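Local structure of alpha-1,2-mannosidase (Bacteroides thetaiotaomicron, 2WW2) at residues Tyr652-Pro657 against Pro684-Ala689; Phe427-Lys432 against Pro439-Ala444; Lys94-Pro99 against Tyr214-Leu219. The protein is a calcium-dependent, inverting alpha-mannosidase of glycoside hydrolase family 92 that hydrolyses mannosidic bonds, probably alpha-1,2 linkages. All coordinates share one frame; numbering follows the deposited sequence.

Overall arrangement
From the N terminus, contact 3 comes first and closes the longest loop: 114 residues, rich in strand and without helix, separate 94-99 from 214-219 inside the family 92 N-terminal region. The other two contacts belong to the catalytic region. Contact 2 is a short-range closure, joining helix 427-433 to the loop that leads into helix 444-465, with six residues between its segments. Contact 1 spans 26 residues and ties strand 651-654 to strand 685-691, two strands of different sheets. The three follow one another in series, so none nests in or crosses another. Contacts 1 and 3 lie on opposite sides of the chain's centre, their own centres 55 Å apart.

Contact 1 (Tyr652-Pro657 against Pro684-Ala689)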
loop_
_atom_site.group_PDB
_atom_site.type_symbol
_atom_site.label_atom_id
_atom_site.label_comp_id
_atom_site.label_asym_id
_atom_site.label_seq_id
_atom_site.Cartn_x
_atom_site.Cartn_y
_atom_site.Cartn_z
ATOM N N TYR A 652 9.241 -28.960 -21.111
ATOM C CA TYR A 652 8.142 -28.185 -20.552
ATOM C C TYR A 652 7.942 -28.597 -19.099
ATOM O O TYR A 652 7.716 -29.785 -18.822
ATOM C CB TYR A 652 6.849 -28.456 -21.355
ATOM C CG TYR A 652 6.976 -28.224 -22.847
ATOM C CD1 TYR A 652 6.564 -27.023 -23.420
ATOM C CD2 TYR A 652 7.522 -29.202 -23.680
ATOM C CE1 TYR A 652 6.668 -26.807 -24.773
ATOM C CE2 TYR A 652 7.640 -28.989 -25.032
ATOM C CZ TYR A 652 7.204 -27.787 -25.574
ATOM O OH TYR A 652 7.328 -27.575 -26.921
ATOM N N ALA A 653 8.040 -27.638 -18.171
ATOM C CA ALA A 653 7.839 -27.929 -16.760
ATOM C C ALA A 653 6.363 -28.220 -16.503
ATOM O O ALA A 653 5.482 -27.546 -17.035
ATOM C CB ALA A 653 8.332 -26.770 -15.874
ATOM N N ILE A 654 6.109 -29.237 -15.690
ATOM C CA ILE A 654 4.746 -29.661 -15.382
ATOM C C ILE A 654 4.115 -28.791 -14.274
ATOM O O ILE A 654 4.740 -28.503 -13.242
ATOM C CB ILE A 654 4.698 -31.177 -15.082
ATOM C CG1 ILE A 654 4.979 -31.928 -16.390
ATOM C CG2 ILE A 654 3.297 -31.597 -14.530
ATOM C CD1 ILE A 654 5.293 -33.401 -16.228
ATOM N N GLY A 655 2.894 -28.338 -14.527
ATOM C CA GLY A 655 2.158 -27.578 -13.531
ATOM C C GLY A 655 1.038 -28.458 -13.026
ATOM O O GLY A 655 1.275 -29.467 -12.354
ATOM N N SER A 656 -0.183 -28.100 -13.397
ATOM C CA SER A 656 -1.367 -28.864 -13.033
ATOM C C SER A 656 -2.431 -28.459 -14.040
ATOM O O SER A 656 -2.667 -27.254 -14.222
ATOM C CB SER A 656 -1.799 -28.502 -11.605
ATOM O OG SER A 656 -3.047 -29.073 -11.302
ATOM N N PRO A 657 -3.032 -29.444 -14.735
ATOM C CA PRO A 657 -3.966 -29.176 -15.829
ATOM C C PRO A 657 -5.274 -28.627 -15.276
ATOM O O PRO A 657 -5.652 -28.937 -14.126
ATOM C CB PRO A 657 -4.214 -30.563 -16.433
ATOM C CG PRO A 657 -4.038 -31.508 -15.261
ATOM C CD PRO A 657 -2.925 -30.882 -14.439
ATOM N N PRO A 684 -6.072 -29.631 -6.951
ATOM C CA PRO A 684 -5.019 -29.137 -7.841
ATOM C C PRO A 684 -3.752 -29.997 -7.849
ATOM O O PRO A 684 -2.896 -29.822 -8.717
ATOM C CB PRO A 684 -4.701 -27.759 -7.244
ATOM C CG PRO A 684 -4.895 -27.978 -5.752
ATOM C CD PRO A 684 -6.091 -28.914 -5.660
ATOM N N TYR A 685 -3.621 -30.906 -6.891
ATOM C CA TYR A 685 -2.350 -31.607 -6.670
ATOM C C TYR A 685 -2.227 -32.892 -7.487
ATOM O O TYR A 685 -3.195 -33.635 -7.631
ATOM C CB TYR A 685 -2.180 -31.954 -5.178
ATOM C CG TYR A 685 -2.150 -30.737 -4.283
ATOM C CD1 TYR A 685 -1.066 -29.857 -4.320
ATOM C CD2 TYR A 685 -3.204 -30.458 -3.414
ATOM C CE1 TYR A 685 -1.031 -28.728 -3.519
ATOM C CE2 TYR A 685 -3.178 -29.334 -2.609
ATOM C CZ TYR A 685 -2.086 -28.474 -2.657
ATOM O OH TYR A 685 -2.040 -27.354 -1.848
ATOM N N ILE A 686 -1.026 -33.171 -7.981
ATOM C CA ILE A 686 -0.763 -34.453 -8.630
ATOM C C ILE A 686 -0.306 -35.466 -7.570
ATOM O O ILE A 686 0.766 -35.320 -6.976
ATOM C CB ILE A 686 0.297 -34.321 -9.757
ATOM C CG1 ILE A 686 -0.189 -33.372 -10.867
ATOM C CG2 ILE A 686 0.686 -35.693 -10.332
ATOM C CD1 ILE A 686 0.925 -32.958 -11.817
ATOM N N ARG A 687 -1.123 -36.480 -7.312
ATOM C CA ARG A 687 -0.749 -37.511 -6.341
ATOM C C ARG A 687 0.166 -38.536 -7.000
ATOM O O ARG A 687 1.194 -38.934 -6.430
ATOM C CB ARG A 687 -1.983 -38.198 -5.743
ATOM C CG ARG A 687 -1.637 -39.341 -4.781
ATOM C CD ARG A 687 -2.879 -39.965 -4.139
ATOM N NE ARG A 687 -3.804 -40.492 -5.137
ATOM C CZ ARG A 687 -3.684 -41.680 -5.721
ATOM N NH1 ARG A 687 -2.671 -42.486 -5.410
ATOM N NH2 ARG A 687 -4.590 -42.067 -6.615
ATOM N N LYS A 688 -0.207 -38.963 -8.199
ATOM C CA LYS A 688 0.540 -39.984 -8.922
ATOM C C LYS A 688 0.440 -39.707 -10.419
ATOM O O LYS A 688 -0.554 -39.133 -10.884
ATOM C CB LYS A 688 -0.070 -41.356 -8.599
ATOM C CG LYS A 688 0.693 -42.537 -9.158
ATOM C CD LYS A 688 -0.042 -43.855 -8.843
ATOM C CE LYS A 688 0.651 -45.025 -9.543
ATOM N NZ LYS A 688 -0.266 -46.181 -9.811
ATOM N N ALA A 689 1.453 -40.111 -11.179
ATOM C CA ALA A 689 1.376 -40.000 -12.641
ATOM C C ALA A 689 1.929 -41.244 -13.354
ATOM O O ALA A 689 2.899 -41.856 -12.907
ATOM C CB ALA A 689 2.102 -38.745 -13.122
#
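S656 and P684 stand 6.4 Å apart CA to CA, the nearest backbone approach between 652-657 and 684-689. The polar link is short: S656 OG donates to P684 O at 2.7 Å, with a C=O...OG angle of 133° and the donor tilted 24° from the carbonyl plane. OG lies anti to the backbone N of S656 (chi1 171°), which carries the hydroxyl across to the carbonyl. The same OG also hydrogen-bonds R608 NH1, so this buried hydroxyl has two partners. Beside it the contact turns apolar. I686 reaches over with its terminal methyl, CD1 resting 3.9 Å from I654 CG2, and the two isoleucine side chains lie roughly perpendicular. That methyl also comes to 3.5 Å from G655 O. The pairing joins two sheets of the catalytic region: strand 651-654 is the middle of a three-stranded sheet, while strand 685-691 lies between strands 710-717 and 694-695 of a mixed one. Helix 600-613 packs alongside, with R608 against P684 and Q604 OE1 bonded to I686 N, and M716 of strand 710-717 touches S656.

Contact 2 (Phe427-Lys432 against Pro439-Ala444); sequences FEYYDK and PEVPEA
E440, whose aliphatic part lies against Y429, has its carboxylate held elsewhere: OE2 hydrogen-bonds the backbone N of A497. The side chain bends at chi2 (86°), and this bend takes the carboxylate off toward A497 while CB and CG stay beside the tyrosine. The phenol oxygen therefore meets carbon: Y429 OH is 3.7 Å from E440 CG but 5.1 Å from E440 OE2. Further back along the ring, Y429 CE2 lies 3.9 Å from E440 CB. The glutamate runs nearly square to the tyrosine, with the ring and carboxylate planes 66° apart. V441 completes the apolar patch nearer the helix, its CG2 methyl 4.0 Å from Y429 CD2, and here valine and tyrosine run antiparallel alongside one another. V441 CG1 is anti to the backbone N (chi1 -180°), which leaves CG2 as the branch that touches the ring. Both residues meet the ring obliquely. Y429 also touches P437 in the intervening loop. Cutting Y429 back to an alanine is likely to leave E440 CB and CG and V441 CG2 without their aromatic neighbour and open a gap between helix and loop. Beyond V441 the chain makes a type II beta turn, V441 to A444, that places E443 at the N-cap of helix 444-465. The valine also touches K447 of that helix, which sets the contact against its first turn. The chemistry of the contact is thus van der Waals: one aromatic ring against the aliphatic part of a glutamate and a valine methyl, burying a modest 107 Å² while OE2 of the glutamate takes a hydrogen bond from A497, in a third part of the chain.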
loop_
_atom_site.group_PDB
_atom_site.type_symbol
_atom_site.label_atom_id
_atom_site.label_comp_id
_atom_site.label_asym_id
_atom_site.label_seq_id
_atom_site.Cartn_x
_atom_site.Cartn_y
_atom_site.Cartn_z
ATOM N N PHE A 427 26.515 -3.398 -26.255
ATOM C CA PHE A 427 27.266 -4.652 -26.415
ATOM C C PHE A 427 28.741 -4.473 -26.081
ATOM O O PHE A 427 29.384 -5.391 -25.571
ATOM C CB PHE A 427 27.080 -5.274 -27.811
ATOM C CG PHE A 427 27.759 -4.528 -28.900
ATOM C CD1 PHE A 427 29.064 -4.830 -29.248
ATOM C CD2 PHE A 427 27.102 -3.511 -29.573
ATOM C CE1 PHE A 427 29.697 -4.140 -30.252
ATOM C CE2 PHE A 427 27.726 -2.821 -30.580
ATOM C CZ PHE A 427 29.032 -3.135 -30.922
ATOM N N GLU A 428 29.273 -3.289 -26.355
ATOM C CA GLU A 428 30.687 -3.051 -26.096
ATOM C C GLU A 428 30.970 -3.144 -24.601
ATOM O O GLU A 428 31.885 -3.853 -24.191
ATOM C CB GLU A 428 31.125 -1.696 -26.643
ATOM C CG GLU A 428 30.841 -1.501 -28.114
ATOM C CD GLU A 428 29.559 -0.703 -28.391
ATOM O OE1 GLU A 428 28.509 -0.909 -27.708
ATOM O OE2 GLU A 428 29.624 0.147 -29.318
ATOM N N TYR A 429 30.183 -2.436 -23.786
ATOM C CA TYR A 429 30.315 -2.535 -22.332
ATOM C C TYR A 429 30.121 -3.974 -21.857
ATOM O O TYR A 429 30.867 -4.483 -21.039
ATOM C CB TYR A 429 29.238 -1.693 -21.639
ATOM C CG TYR A 429 29.517 -0.204 -21.540
ATOM C CD1 TYR A 429 30.684 0.272 -20.956
ATOM C CD2 TYR A 429 28.581 0.721 -21.993
ATOM C CE1 TYR A 429 30.924 1.632 -20.858
ATOM C CE2 TYR A 429 28.801 2.073 -21.887
ATOM C CZ TYR A 429 29.976 2.521 -21.329
ATOM O OH TYR A 429 30.187 3.870 -21.228
ATOM N N TYR A 430 29.053 -4.606 -22.325
ATOM C CA TYR A 430 28.721 -5.962 -21.872
ATOM C C TYR A 430 29.880 -6.934 -22.124
ATOM O O TYR A 430 30.213 -7.754 -21.263
ATOM C CB TYR A 430 27.454 -6.414 -22.591
ATOM C CG TYR A 430 26.997 -7.830 -22.329
ATOM C CD1 TYR A 430 26.108 -8.104 -21.299
ATOM C CD2 TYR A 430 27.422 -8.890 -23.141
ATOM C CE1 TYR A 430 25.657 -9.391 -21.071
ATOM C CE2 TYR A 430 26.963 -10.196 -22.919
ATOM C CZ TYR A 430 26.083 -10.433 -21.880
ATOM O OH TYR A 430 25.597 -11.701 -21.621
ATOM N N ASP A 431 30.480 -6.848 -23.308
ATOM C CA ASP A 431 31.589 -7.739 -23.662
ATOM C C ASP A 431 32.812 -7.459 -22.783
ATOM O O ASP A 431 33.541 -8.374 -22.399
ATOM C CB ASP A 431 31.962 -7.595 -25.145
ATOM C CG ASP A 431 30.956 -8.288 -26.081
ATOM O OD1 ASP A 431 30.160 -9.114 -25.604
ATOM O OD2 ASP A 431 30.970 -8.004 -27.290
ATOM N N LYS A 432 33.025 -6.189 -22.459
ATOM C CA LYS A 432 34.201 -5.806 -21.672
ATOM C C LYS A 432 34.014 -6.085 -20.186
ATOM O O LYS A 432 34.925 -6.555 -19.512
ATOM C CB LYS A 432 34.503 -4.323 -21.879
ATOM C CG LYS A 432 35.688 -3.791 -21.041
ATOM N N PRO A 439 24.223 4.523 -15.036
ATOM C CA PRO A 439 23.282 5.165 -15.945
ATOM C C PRO A 439 23.798 5.311 -17.377
ATOM O O PRO A 439 23.142 5.953 -18.193
ATOM C CB PRO A 439 23.086 6.548 -15.308
ATOM C CG PRO A 439 24.461 6.849 -14.689
ATOM C CD PRO A 439 25.069 5.503 -14.325
ATOM N N GLU A 440 24.952 4.725 -17.688
ATOM C CA GLU A 440 25.497 4.784 -19.046
ATOM C C GLU A 440 24.523 4.289 -20.114
ATOM O O GLU A 440 24.477 4.827 -21.214
ATOM C CB GLU A 440 26.786 3.978 -19.138
ATOM C CG GLU A 440 27.967 4.604 -18.388
ATOM C CD GLU A 440 28.019 4.213 -16.921
ATOM O OE1 GLU A 440 27.051 3.594 -16.426
ATOM O OE2 GLU A 440 29.036 4.527 -16.259
ATOM N N VAL A 441 23.765 3.240 -19.800
ATOM C CA VAL A 441 22.792 2.697 -20.750
ATOM C C VAL A 441 21.453 2.544 -20.044
ATOM O O VAL A 441 21.387 1.946 -18.976
ATOM C CB VAL A 441 23.254 1.310 -21.288
ATOM C CG1 VAL A 441 22.239 0.746 -22.280
ATOM C CG2 VAL A 441 24.643 1.399 -21.930
ATOM N N PRO A 442 20.377 3.107 -20.619
ATOM C CA PRO A 442 19.044 2.937 -20.035
ATOM C C PRO A 442 18.671 1.464 -19.877
ATOM O O PRO A 442 18.976 0.656 -20.756
ATOM C CB PRO A 442 18.115 3.572 -21.077
ATOM C CG PRO A 442 18.970 4.581 -21.780
ATOM C CD PRO A 442 20.371 3.999 -21.789
ATOM N N GLU A 443 18.022 1.117 -18.770
ATOM C CA GLU A 443 17.497 -0.236 -18.598
ATOM C C GLU A 443 18.578 -1.329 -18.613
ATOM O O GLU A 443 18.331 -2.467 -18.989
ATOM C CB GLU A 443 16.401 -0.496 -19.644
ATOM C CG GLU A 443 15.246 0.485 -19.473
ATOM C CD GLU A 443 14.248 0.480 -20.624
ATOM O OE1 GLU A 443 13.908 -0.595 -21.165
ATOM O OE2 GLU A 443 13.774 1.581 -20.970
ATOM N N ALA A 444 19.762 -0.969 -18.134
ATOM C CA ALA A 444 20.955 -1.786 -18.271
ATOM C C ALA A 444 20.864 -3.169 -17.624
ATOM O O ALA A 444 21.408 -4.132 -18.148
ATOM C CB ALA A 444 22.173 -1.028 -17.693
#

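Contact 3 (Lys94-Pro99 against Tyr214-Leu219)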
loop_
_atom_site.group_PDB
_atom_site.type_symbol
_atom_site.label_atom_id
_atom_site.label_comp_id
_atom_site.label_asym_id
_atom_site.label_seq_id
_atom_site.Cartn_x
_atom_site.Cartn_y
_atom_site.Cartn_z
ATOM N N LYS A 94 -14.047 12.624 -37.927
ATOM C CA LYS A 94 -14.408 13.473 -36.788
ATOM C C LYS A 94 -15.905 13.618 -36.658
ATOM O O LYS A 94 -16.394 13.927 -35.582
ATOM C CB LYS A 94 -13.808 14.870 -36.951
ATOM C CG LYS A 94 -12.289 14.885 -37.066
ATOM C CD LYS A 94 -11.641 15.225 -35.736
ATOM C CE LYS A 94 -10.168 15.580 -35.921
ATOM N NZ LYS A 94 -9.480 15.702 -34.599
ATOM N N GLU A 95 -16.625 13.405 -37.757
ATOM C CA GLU A 95 -18.068 13.595 -37.807
ATOM C C GLU A 95 -18.899 12.317 -38.010
ATOM O O GLU A 95 -20.119 12.368 -37.860
ATOM C CB GLU A 95 -18.437 14.572 -38.928
ATOM C CG GLU A 95 -17.993 15.979 -38.660
ATOM C CD GLU A 95 -18.687 16.944 -39.579
ATOM O OE1 GLU A 95 -18.308 16.996 -40.765
ATOM O OE2 GLU A 95 -19.629 17.630 -39.120
ATOM N N ARG A 96 -18.263 11.203 -38.384
ATOM C CA ARG A 96 -18.963 9.934 -38.555
ATOM C C ARG A 96 -19.054 9.269 -37.213
ATOM O O ARG A 96 -18.130 8.563 -36.801
ATOM C CB ARG A 96 -18.224 8.954 -39.487
ATOM C CG ARG A 96 -18.190 9.330 -40.925
ATOM C CD ARG A 96 -17.633 8.191 -41.811
ATOM N NE ARG A 96 -16.548 7.436 -41.194
ATOM C CZ ARG A 96 -15.248 7.649 -41.393
ATOM N NH1 ARG A 96 -14.821 8.630 -42.203
ATOM N NH2 ARG A 96 -14.365 6.871 -40.777
ATOM N N LEU A 97 -20.150 9.500 -36.521
ATOM C CA LEU A 97 -20.320 8.995 -35.173
ATOM C C LEU A 97 -21.723 8.449 -35.088
ATOM O O LEU A 97 -22.664 9.217 -35.009
ATOM C CB LEU A 97 -20.208 10.142 -34.165
ATOM C CG LEU A 97 -18.851 10.729 -33.790
ATOM C CD1 LEU A 97 -17.874 9.683 -33.325
ATOM C CD2 LEU A 97 -18.303 11.538 -34.946
ATOM N N VAL A 98 -21.876 7.133 -35.086
ATOM C CA VAL A 98 -23.200 6.559 -35.149
ATOM C C VAL A 98 -23.440 5.714 -33.903
ATOM O O VAL A 98 -22.676 4.776 -33.634
ATOM C CB VAL A 98 -23.359 5.676 -36.395
ATOM C CG1 VAL A 98 -24.807 5.172 -36.496
ATOM C CG2 VAL A 98 -22.956 6.453 -37.648
ATOM N N PRO A 99 -24.492 6.049 -33.139
ATOM C CA PRO A 99 -24.728 5.362 -31.868
ATOM C C PRO A 99 -25.179 3.904 -32.045
ATOM O O PRO A 99 -25.972 3.599 -32.946
ATOM C CB PRO A 99 -25.825 6.205 -31.173
ATOM C CG PRO A 99 -26.307 7.212 -32.179
ATOM C CD PRO A 99 -25.386 7.198 -33.379
ATOM N N TYR A 214 -5.508 13.595 -46.542
ATOM C CA TYR A 214 -6.630 12.806 -46.025
ATOM C C TYR A 214 -7.675 12.740 -47.136
ATOM O O TYR A 214 -8.068 13.782 -47.670
ATOM C CB TYR A 214 -7.222 13.507 -44.792
ATOM C CG TYR A 214 -8.408 12.804 -44.136
ATOM C CD1 TYR A 214 -8.477 11.410 -44.053
ATOM C CD2 TYR A 214 -9.441 13.541 -43.570
ATOM C CE1 TYR A 214 -9.586 10.774 -43.436
ATOM C CE2 TYR A 214 -10.519 12.930 -42.958
ATOM C CZ TYR A 214 -10.588 11.548 -42.884
ATOM O OH TYR A 214 -11.691 10.972 -42.270
ATOM N N THR A 215 -8.133 11.537 -47.489
ATOM C CA THR A 215 -9.181 11.392 -48.499
ATOM C C THR A 215 -10.269 10.425 -48.049
ATOM O O THR A 215 -9.985 9.443 -47.355
ATOM C CB THR A 215 -8.637 10.873 -49.856
ATOM O OG1 THR A 215 -8.042 9.572 -49.706
ATOM C CG2 THR A 215 -7.594 11.834 -50.440
ATOM N N CYS A 216 -11.502 10.720 -48.463
ATOM C CA CYS A 216 -12.641 9.831 -48.308
ATOM C C CYS A 216 -13.469 9.862 -49.592
ATOM O O CYS A 216 -13.302 10.745 -50.456
ATOM C CB CYS A 216 -13.521 10.270 -47.121
ATOM S SG CYS A 216 -12.661 10.336 -45.490
ATOM N N ALA A 217 -14.368 8.898 -49.728
ATOM C CA ALA A 217 -15.270 8.880 -50.878
ATOM C C ALA A 217 -16.585 8.378 -50.364
ATOM O O ALA A 217 -16.621 7.613 -49.384
ATOM C CB ALA A 217 -14.754 7.954 -51.961
ATOM N N TYR A 218 -17.663 8.808 -50.996
ATOM C CA TYR A 218 -18.967 8.253 -50.651
ATOM C C TYR A 218 -19.641 7.681 -51.876
ATOM O O TYR A 218 -19.406 8.121 -52.997
ATOM C CB TYR A 218 -19.871 9.296 -49.970
ATOM C CG TYR A 218 -20.597 10.221 -50.925
ATOM C CD1 TYR A 218 -21.802 9.827 -51.522
ATOM C CD2 TYR A 218 -20.085 11.478 -51.232
ATOM C CE1 TYR A 218 -22.475 10.667 -52.385
ATOM C CE2 TYR A 218 -20.756 12.320 -52.110
ATOM C CZ TYR A 218 -21.952 11.903 -52.670
ATOM O OH TYR A 218 -22.624 12.728 -53.536
ATOM N N LEU A 219 -20.485 6.687 -51.628
ATOM C CA LEU A 219 -21.317 6.067 -52.623
ATOM C C LEU A 219 -22.713 6.053 -52.039
ATOM O O LEU A 219 -22.874 5.778 -50.850
ATOM C CB LEU A 219 -20.861 4.627 -52.851
ATOM C CG LEU A 219 -19.435 4.545 -53.395
ATOM C CD1 LEU A 219 -18.457 4.281 -52.250
ATOM C CD2 LEU A 219 -19.361 3.461 -54.432
#
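R96, Y214 and C216 carry this contact, and the arginine contributes the largest share of its small buried area. The backbones stay well apart, R96 and C216 being 11.6 Å from each other CA to CA, so the gap is spanned by side chains. R96 leans across with a bend at chi3 (-37°) that turns the guanidinium toward the far segment. Its NH1 comes within 3.9 Å of Y214 OH, which approaches the guanidinium obliquely. The phenol ring is inclined to the guanidinium, the two planes 46° apart. Y214 carries its ring carbon CG anti to its own backbone N (chi1 180°), and from there the hydroxyl projects toward the arginine. The two polar ends share a partner, D148 OD2, which probably draws them together: it forms a salt bridge with R96 NH1 and a hydrogen bond with Y214 OH. The carboxylate probably offsets the arginine's positive charge in this buried setting. Further bonds fix the guanidinium, with NE held by the carbonyl of R62 and NH1 also by that of M91, while Y214 OH takes a second bond from the backbone N of H93. C216 SG lies at the margin of this network, 4.3 Å from R96 NH1, too far for more than loose contact. The whole belongs to the beta-rich N-terminal region of the family 92 fold. D148 ends strand 143-148, which pairs with strand 216-221 on one side and strand 80-86 on the other; S81 and M83 of strand 80-86 touch R96. R62 lies on strand 60-67, which pairs with strand 98-108. R96 lies just before strand 98-108, and its side chain reaches from there across residues of strands 60-67, 80-86 and 143-148 toward 216-221.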